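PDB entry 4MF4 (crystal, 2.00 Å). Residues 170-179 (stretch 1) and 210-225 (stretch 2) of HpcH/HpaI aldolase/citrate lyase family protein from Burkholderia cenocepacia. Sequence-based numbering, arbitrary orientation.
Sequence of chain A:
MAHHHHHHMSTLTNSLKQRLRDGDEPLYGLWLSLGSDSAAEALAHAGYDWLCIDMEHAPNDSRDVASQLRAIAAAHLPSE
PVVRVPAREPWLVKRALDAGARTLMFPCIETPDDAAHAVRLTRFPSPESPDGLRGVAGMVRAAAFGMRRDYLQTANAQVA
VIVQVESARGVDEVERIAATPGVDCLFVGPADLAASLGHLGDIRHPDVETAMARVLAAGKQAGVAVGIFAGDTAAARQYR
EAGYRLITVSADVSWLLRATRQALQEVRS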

ATOM      1  N   GLY A 170      12.216   8.900 -36.485  1.00 21.40           N
ATOM      2  CA  GLY A 170      12.027   7.441 -36.383  1.00 20.82           C
ATOM      3  C   GLY A 170      11.453   6.875 -37.663  1.00 20.27           C
ATOM      4  O   GLY A 170      11.860   5.813 -38.117  1.00 18.65           O
ATOM      5  N   VAL A 171      10.495   7.593 -38.249  1.00 21.05           N
ATOM      6  CA  VAL A 171       9.928   7.155 -39.514  1.00 23.24           C
ATOM      7  C   VAL A 171      10.998   7.147 -40.620  1.00 25.15           C
ATOM      8  O   VAL A 171      11.070   6.183 -41.386  1.00 25.24           O
ATOM      9  CB  VAL A 171       8.681   7.955 -39.937  1.00 23.93           C
ATOM     10  CG1 VAL A 171       8.183   7.439 -41.276  1.00 22.95           C
ATOM     11  CG2 VAL A 171       7.555   7.802 -38.900  1.00 23.61           C
ATOM     12  N   ASP A 172      11.865   8.156 -40.655  1.00 27.92           N
ATOM     13  CA  ASP A 172      12.930   8.198 -41.672  1.00 31.92           C
ATOM     14  C   ASP A 172      13.923   7.041 -41.495  1.00 32.12           C
ATOM     15  O   ASP A 172      14.510   6.573 -42.466  1.00 33.25           O
ATOM     16  CB  ASP A 172      13.685   9.527 -41.628  1.00 36.94           C
ATOM     17  CG  ASP A 172      12.818  10.708 -42.029  1.00 44.32           C
ATOM     18  OD1 ASP A 172      12.175  10.668 -43.108  1.00 55.11           O
ATOM     19  OD2 ASP A 172      12.787  11.688 -41.265  1.00 50.73           O
ATOM     20  N   GLU A 173      14.069   6.569 -40.255  1.00 26.66           N
ATOM     21  CA  GLU A 173      15.040   5.572 -39.892  1.00 24.57           C
ATOM     22  C   GLU A 173      14.427   4.179 -39.812  1.00 21.74           C
ATOM     23  O   GLU A 173      15.109   3.237 -39.451  1.00 19.83           O
ATOM     24  CB  GLU A 173      15.655   5.964 -38.507  1.00 25.68           C
ATOM     25  CG  GLU A 173      16.627   7.147 -38.525  1.00 28.61           C
ATOM     26  CD  GLU A 173      17.984   6.753 -39.114  1.00 31.71           C
ATOM     27  OE1 GLU A 173      19.026   7.226 -38.641  1.00 36.35           O
ATOM     28  OE2 GLU A 173      18.022   5.912 -40.013  1.00 31.23           O
ATOM     29  N   VAL A 174      13.157   4.028 -40.194  1.00 21.38           N
ATOM     30  CA  VAL A 174      12.394   2.836 -39.844  1.00 18.99           C
ATOM     31  C   VAL A 174      12.848   1.550 -40.530  1.00 19.27           C
ATOM     32  O   VAL A 174      12.765   0.478 -39.948  1.00 18.46           O
ATOM     33  CB  VAL A 174      10.889   3.013 -40.034  1.00 18.99           C
ATOM     34  CG1 VAL A 174      10.521   3.059 -41.508  1.00 19.04           C
ATOM     35  CG2 VAL A 174      10.143   1.849 -39.355  1.00 19.81           C
ATOM     36  N   GLU A 175      13.360   1.641 -41.751  1.00 19.83           N
ATOM     37  CA  GLU A 175      13.853   0.442 -42.408  1.00 20.66           C
ATOM     38  C   GLU A 175      15.109  -0.075 -41.658  1.00 20.78           C
ATOM     39  O   GLU A 175      15.251  -1.259 -41.438  1.00 21.18           O
ATOM     40  CB  GLU A 175      14.105   0.688 -43.914  1.00 22.06           C
ATOM     41  CG  GLU A 175      12.818   1.085 -44.682  1.00 23.23           C
ATOM     42  CD  GLU A 175      12.448   2.577 -44.606  1.00 24.95           C
ATOM     43  OE1 GLU A 175      13.238   3.401 -44.057  1.00 26.69           O
ATOM     44  OE2 GLU A 175      11.344   2.960 -45.104  1.00 25.67           O
ATOM     45  N   ARG A 176      15.988   0.811 -41.240  1.00 21.41           N
ATOM     46  CA  ARG A 176      17.197   0.387 -40.491  1.00 21.83           C
ATOM     47  C   ARG A 176      16.853  -0.061 -39.049  1.00 19.79           C
ATOM     48  O   ARG A 176      17.542  -0.917 -38.470  1.00 18.29           O
ATOM     49  CB  ARG A 176      18.215   1.530 -40.454  1.00 24.53           C
ATOM     50  CG  ARG A 176      18.795   1.927 -41.822  1.00 28.84           C
ATOM     51  CD  ARG A 176      19.361   3.350 -41.776  1.00 33.66           C
ATOM     52  NE  ARG A 176      20.714   3.381 -41.197  1.00 38.90           N
ATOM     53  CZ  ARG A 176      21.220   4.338 -40.401  1.00 41.35           C
ATOM     54  NH1 ARG A 176      20.504   5.382 -40.004  1.00 42.42           N
ATOM     55  NH2 ARG A 176      22.463   4.224 -39.966  1.00 42.61           N
ATOM     56  N   ILE A 177      15.828   0.561 -38.443  1.00 17.83           N
ATOM     57  CA  ILE A 177      15.300   0.069 -37.161  1.00 16.90           C
ATOM     58  C   ILE A 177      14.766  -1.360 -37.312  1.00 17.36           C
ATOM     59  O   ILE A 177      15.095  -2.242 -36.530  1.00 17.58           O
ATOM     60  CB  ILE A 177      14.223   0.996 -36.596  1.00 16.45           C
ATOM     61  CG1 ILE A 177      14.875   2.325 -36.200  1.00 16.18           C
ATOM     62  CG2 ILE A 177      13.535   0.354 -35.384  1.00 16.25           C
ATOM     63  CD1 ILE A 177      13.901   3.433 -35.923  1.00 16.40           C
ATOM     64  N   ALA A 178      13.973  -1.594 -38.347  1.00 17.50           N
ATOM     65  CA  ALA A 178      13.439  -2.930 -38.616  1.00 17.93           C
ATOM     66  C   ALA A 178      14.515  -4.000 -38.819  1.00 18.74           C
ATOM     67  O   ALA A 178      14.317  -5.149 -38.424  1.00 18.67           O
ATOM     68  CB  ALA A 178      12.549  -2.879 -39.823  1.00 18.57           C
ATOM     69  N   ALA A 179      15.632  -3.621 -39.427  1.00 19.16           N
ATOM     70  CA  ALA A 179      16.734  -4.559 -39.693  1.00 19.30           C
ATOM     71  C   ALA A 179      17.636  -4.762 -38.482  1.00 18.93           C
ATOM     72  O   ALA A 179      18.553  -5.581 -38.532  1.00 19.14           O
ATOM     73  CB  ALA A 179      17.566  -4.075 -40.857  1.00 20.08           C
ATOM     74  N   THR A 210       0.490   8.782 -44.261  1.00 21.82           N
ATOM     75  CA  THR A 210       1.670   8.453 -45.043  1.00 21.47           C
ATOM     76  C   THR A 210       2.820   7.900 -44.198  1.00 20.52           C
ATOM     77  O   THR A 210       3.469   6.916 -44.586  1.00 18.72           O
ATOM     78  CB  THR A 210       2.177   9.674 -45.844  1.00 22.34           C
ATOM     79  OG1 THR A 210       1.168  10.105 -46.754  1.00 24.37           O
ATOM     80  CG2 THR A 210       3.422   9.344 -46.625  1.00 24.17           C
ATOM     81  N   ALA A 211       3.052   8.517 -43.034  1.00 19.19           N
ATOM     82  CA  ALA A 211       4.060   8.026 -42.159  1.00 16.73           C
ATOM     83  C   ALA A 211       3.711   6.618 -41.660  1.00 16.73           C
ATOM     84  O   ALA A 211       4.575   5.726 -41.671  1.00 16.71           O
ATOM     85  CB  ALA A 211       4.279   8.974 -41.003  1.00 15.93           C
ATOM     86  N   MET A 212       2.479   6.419 -41.225  1.00 16.71           N
ATOM     87  CA  MET A 212       2.087   5.126 -40.708  1.00 18.59           C
ATOM     88  C   MET A 212       2.260   4.031 -41.773  1.00 18.54           C
ATOM     89  O   MET A 212       2.790   2.967 -41.477  1.00 19.32           O
ATOM     90  CB  MET A 212       0.658   5.168 -40.182  1.00 19.76           C
ATOM     91  CG  MET A 212       0.432   6.135 -39.016  1.00 22.57           C
ATOM     92  SD  MET A 212      -1.323   6.374 -38.665  1.00 26.95           S
ATOM     93  CE  MET A 212      -1.794   4.729 -38.255  1.00 25.71           C
ATOM     94  N   ALA A 213       1.797   4.303 -43.002  1.00 18.28           N
ATOM     95  CA  ALA A 213       1.913   3.385 -44.134  1.00 18.31           C
ATOM     96  C   ALA A 213       3.379   2.992 -44.330  1.00 18.50           C
ATOM     97  O   ALA A 213       3.675   1.810 -44.543  1.00 18.07           O
ATOM     98  CB  ALA A 213       1.321   4.028 -45.409  1.00 18.86           C
ATOM     99  N   ARG A 214       4.302   3.964 -44.222  1.00 18.98           N
ATOM    100  CA  ARG A 214       5.724   3.665 -44.333  1.00 20.26           C
ATOM    101  C   ARG A 214       6.212   2.675 -43.295  1.00 18.26           C
ATOM    102  O   ARG A 214       6.975   1.765 -43.613  1.00 18.23           O
ATOM    103  CB  ARG A 214       6.606   4.934 -44.309  1.00 22.20           C
ATOM    104  CG  ARG A 214       8.072   4.623 -44.582  1.00 23.82           C
ATOM    105  CD  ARG A 214       8.917   5.878 -44.714  1.00 27.88           C
ATOM    106  NE  ARG A 214      10.353   5.602 -44.598  1.00 29.86           N
ATOM    107  CZ  ARG A 214      11.292   6.540 -44.620  1.00 31.88           C
ATOM    108  NH1 ARG A 214      10.973   7.824 -44.746  1.00 33.21           N
ATOM    109  NH2 ARG A 214      12.556   6.193 -44.531  1.00 35.60           N
ATOM    110  N   VAL A 215       5.766   2.834 -42.054  1.00 17.20           N
ATOM    111  CA  VAL A 215       6.220   1.962 -40.982  1.00 16.49           C
ATOM    112  C   VAL A 215       5.717   0.529 -41.223  1.00 15.90           C
ATOM    113  O   VAL A 215       6.459  -0.459 -41.126  1.00 15.29           O
ATOM    114  CB  VAL A 215       5.706   2.493 -39.599  1.00 16.65           C
ATOM    115  CG1 VAL A 215       6.028   1.503 -38.506  1.00 16.95           C
ATOM    116  CG2 VAL A 215       6.334   3.837 -39.270  1.00 17.46           C
ATOM    117  N   LEU A 216       4.428   0.410 -41.508  1.00 16.08           N
ATOM    118  CA  LEU A 216       3.848  -0.905 -41.864  1.00 15.68           C
ATOM    119  C   LEU A 216       4.590  -1.587 -43.026  1.00 16.43           C
ATOM    120  O   LEU A 216       4.879  -2.801 -42.982  1.00 16.98           O
ATOM    121  CB  LEU A 216       2.362  -0.731 -42.209  1.00 16.23           C
ATOM    122  CG  LEU A 216       1.594  -1.956 -42.736  1.00 15.87           C
ATOM    123  CD1 LEU A 216       1.599  -3.026 -41.649  1.00 17.04           C
ATOM    124  CD2 LEU A 216       0.165  -1.605 -43.119  1.00 16.49           C
ATOM    125  N   ALA A 217       4.880  -0.815 -44.075  1.00 16.34           N
ATOM    126  CA  ALA A 217       5.539  -1.350 -45.270  1.00 16.73           C
ATOM    127  C   ALA A 217       6.937  -1.770 -44.935  1.00 16.79           C
ATOM    128  O   ALA A 217       7.431  -2.805 -45.408  1.00 16.20           O
ATOM    129  CB  ALA A 217       5.543  -0.317 -46.386  1.00 16.44           C
ATOM    130  N   ALA A 218       7.599  -0.979 -44.098  1.00 16.83           N
ATOM    131  CA  ALA A 218       8.952  -1.378 -43.654  1.00 17.67           C
ATOM    132  C   ALA A 218       8.953  -2.732 -42.960  1.00 18.50           C
ATOM    133  O   ALA A 218       9.823  -3.577 -43.178  1.00 18.41           O
ATOM    134  CB  ALA A 218       9.567  -0.317 -42.768  1.00 17.67           C
ATOM    135  N   GLY A 219       7.988  -2.922 -42.075  1.00 18.35           N
ATOM    136  CA  GLY A 219       7.846  -4.165 -41.380  1.00 18.50           C
ATOM    137  C   GLY A 219       7.649  -5.319 -42.343  1.00 18.23           C
ATOM    138  O   GLY A 219       8.342  -6.322 -42.233  1.00 17.45           O
ATOM    139  N   LYS A 220       6.686  -5.179 -43.268  1.00 18.78           N
ATOM    140  CA  LYS A 220       6.364  -6.242 -44.228  1.00 19.22           C
ATOM    141  C   LYS A 220       7.553  -6.645 -45.060  1.00 18.77           C
ATOM    142  O   LYS A 220       7.766  -7.835 -45.319  1.00 19.90           O
ATOM    143  CB  LYS A 220       5.218  -5.828 -45.160  1.00 19.78           C
ATOM    144  CG  LYS A 220       3.875  -5.747 -44.466  1.00 19.85           C
ATOM    145  CD  LYS A 220       2.810  -5.408 -45.471  1.00 20.54           C
ATOM    146  CE  LYS A 220       1.459  -5.321 -44.861  1.00 21.46           C
ATOM    147  NZ  LYS A 220       0.566  -4.556 -45.780  1.00 22.75           N
ATOM    148  N   GLN A 221       8.316  -5.655 -45.498  1.00 19.08           N
ATOM    149  CA  GLN A 221       9.491  -5.885 -46.337  1.00 19.74           C
ATOM    150  C   GLN A 221      10.614  -6.585 -45.534  1.00 18.66           C
ATOM    151  O   GLN A 221      11.319  -7.452 -46.049  1.00 16.37           O
ATOM    152  CB  GLN A 221       9.964  -4.553 -46.956  1.00 21.37           C
ATOM    153  CG  GLN A 221      10.999  -4.663 -48.057  1.00 23.41           C
ATOM    154  CD  GLN A 221      12.405  -5.019 -47.594  1.00 24.94           C
ATOM    155  OE1 GLN A 221      12.816  -4.742 -46.469  1.00 25.24           O
ATOM    156  NE2 GLN A 221      13.161  -5.649 -48.489  1.00 27.28           N
ATOM    157  N   ALA A 222      10.730  -6.255 -44.254  1.00 18.13           N
ATOM    158  CA  ALA A 222      11.755  -6.850 -43.399  1.00 18.71           C
ATOM    159  C   ALA A 222      11.361  -8.202 -42.855  1.00 18.80           C
ATOM    160  O   ALA A 222      12.197  -8.865 -42.245  1.00 18.95           O
ATOM    161  CB  ALA A 222      12.062  -5.928 -42.216  1.00 18.23           C
ATOM    162  N   GLY A 223      10.105  -8.591 -43.016  1.00 18.93           N
ATOM    163  CA  GLY A 223       9.535  -9.724 -42.224  1.00 19.25           C
ATOM    164  C   GLY A 223       9.439  -9.549 -40.685  1.00 19.07           C
ATOM    165  O   GLY A 223       9.562 -10.502 -39.937  1.00 18.68           O
ATOM    166  N   VAL A 224       9.189  -8.327 -40.237  1.00 18.13           N
ATOM    167  CA  VAL A 224       9.036  -7.990 -38.837  1.00 16.95           C
ATOM    168  C   VAL A 224       7.579  -7.565 -38.629  1.00 17.02           C
ATOM    169  O   VAL A 224       7.023  -6.727 -39.376  1.00 16.11           O
ATOM    170  CB  VAL A 224       9.987  -6.825 -38.486  1.00 17.44           C
ATOM    171  CG1 VAL A 224       9.809  -6.411 -37.021  1.00 17.54           C
ATOM    172  CG2 VAL A 224      11.443  -7.200 -38.806  1.00 17.29           C
ATOM    173  N   ALA A 225       6.940  -8.186 -37.648  1.00 16.69           N
ATOM    174  CA  ALA A 225       5.617  -7.799 -37.217  1.00 17.29           C
ATOM    175  C   ALA A 225       5.463  -6.316 -36.980  1.00 17.11           C
ATOM    176  O   ALA A 225       6.344  -5.687 -36.412  1.00 15.87           O
ATOM    177  CB  ALA A 225       5.252  -8.521 -35.934  1.00 18.08           C
TER
HETATM  178  O   HOH W   1       8.805   1.563 -45.713  1.00 19.85           O

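The short helix 174-178 lies against the longer helix 210-222 with its axis 9.1 Å away at closest approach, and the two run in roughly the same direction, 36° apart. A218 meets E175 and V174 where the backbones are nearest. E175 and A218 bring their CA atoms within 5.4 Å of each other, a spacing that suits an alanine, whose single methyl fills the gap without prying the backbones apart.

The most conspicuous bump is R214. Its CA-to-CB bond points toward the first stretch, and chi1, chi2 and chi3 are all t, so the side chain reaches out at nearly full length and settles as a knob into a hollow formed by V171, D172, V174 and E175. The hollow suits arginine because it is greasy along part of its wall and acidic at its end. V171 CG1 packs 3.8 Å from R214 CD, while V174 CG1 comes within 4.0 Å of R214 NE. The flat guanidinium then slides beneath the turn where the chain passes from one helix to the next: V171 O and D172 CA cover one of its faces. From that position V171 O, 3.3 Å from R214 CZ, cannot accept a good hydrogen bond from the guanidinium, since the N-H bonds lie in the guanidinium plane. D172 O, though only 2.9 Å from R214 NH2, is likewise at a poor angle.

The well-directed bonds come from E175, whose carboxylate meets the guanidinium in a two-pronged salt bridge: R214 NH2 donates to E175 OE1 and R214 NE to E175 OE2, each at 2.9 Å. The CA-to-CB bond of E175 points sideways, but its bent side chain, with chi1 m and chi2 p, brings the carboxylate nearer to the other helix. On the way, E175 CG passes 4.0 Å from A218 CB. A longer salt bridge, 3.5 Å from D172 OD1 to R214 NH1, adds a second acidic partner. Water 1 ties the arrangement back to the helix, donating to E175 OE2 at 3.0 Å and to R214 O at 2.8 Å.

Beside this polar cluster runs a buried apolar seam. V171 CG2 touches A211 CB at 4.1 Å and V215 CG2 at 4.2 Å, so the branched valine fills space that the small alanine leaves free. Farther along, V174, pointing toward the partner helix, packs with both methyls against A218 CB (CG1 3.7 Å, CG2 4.1 Å), and its CG2 also lies 4.2 Å from V215 CG1.

At the far end the fit relies on methyl groups. A178 CB points toward the second stretch and rests 3.9 Å from A222 CB and 4.4 Å from A218 O. Beyond the helix, G223 adopts positive phi, a conformation glycine takes up readily, and V224 then brings its CG2 to 3.6 Å from A178 O. G219 also has good reason to be small: a CB there would come within 2.9 Å of V224 O.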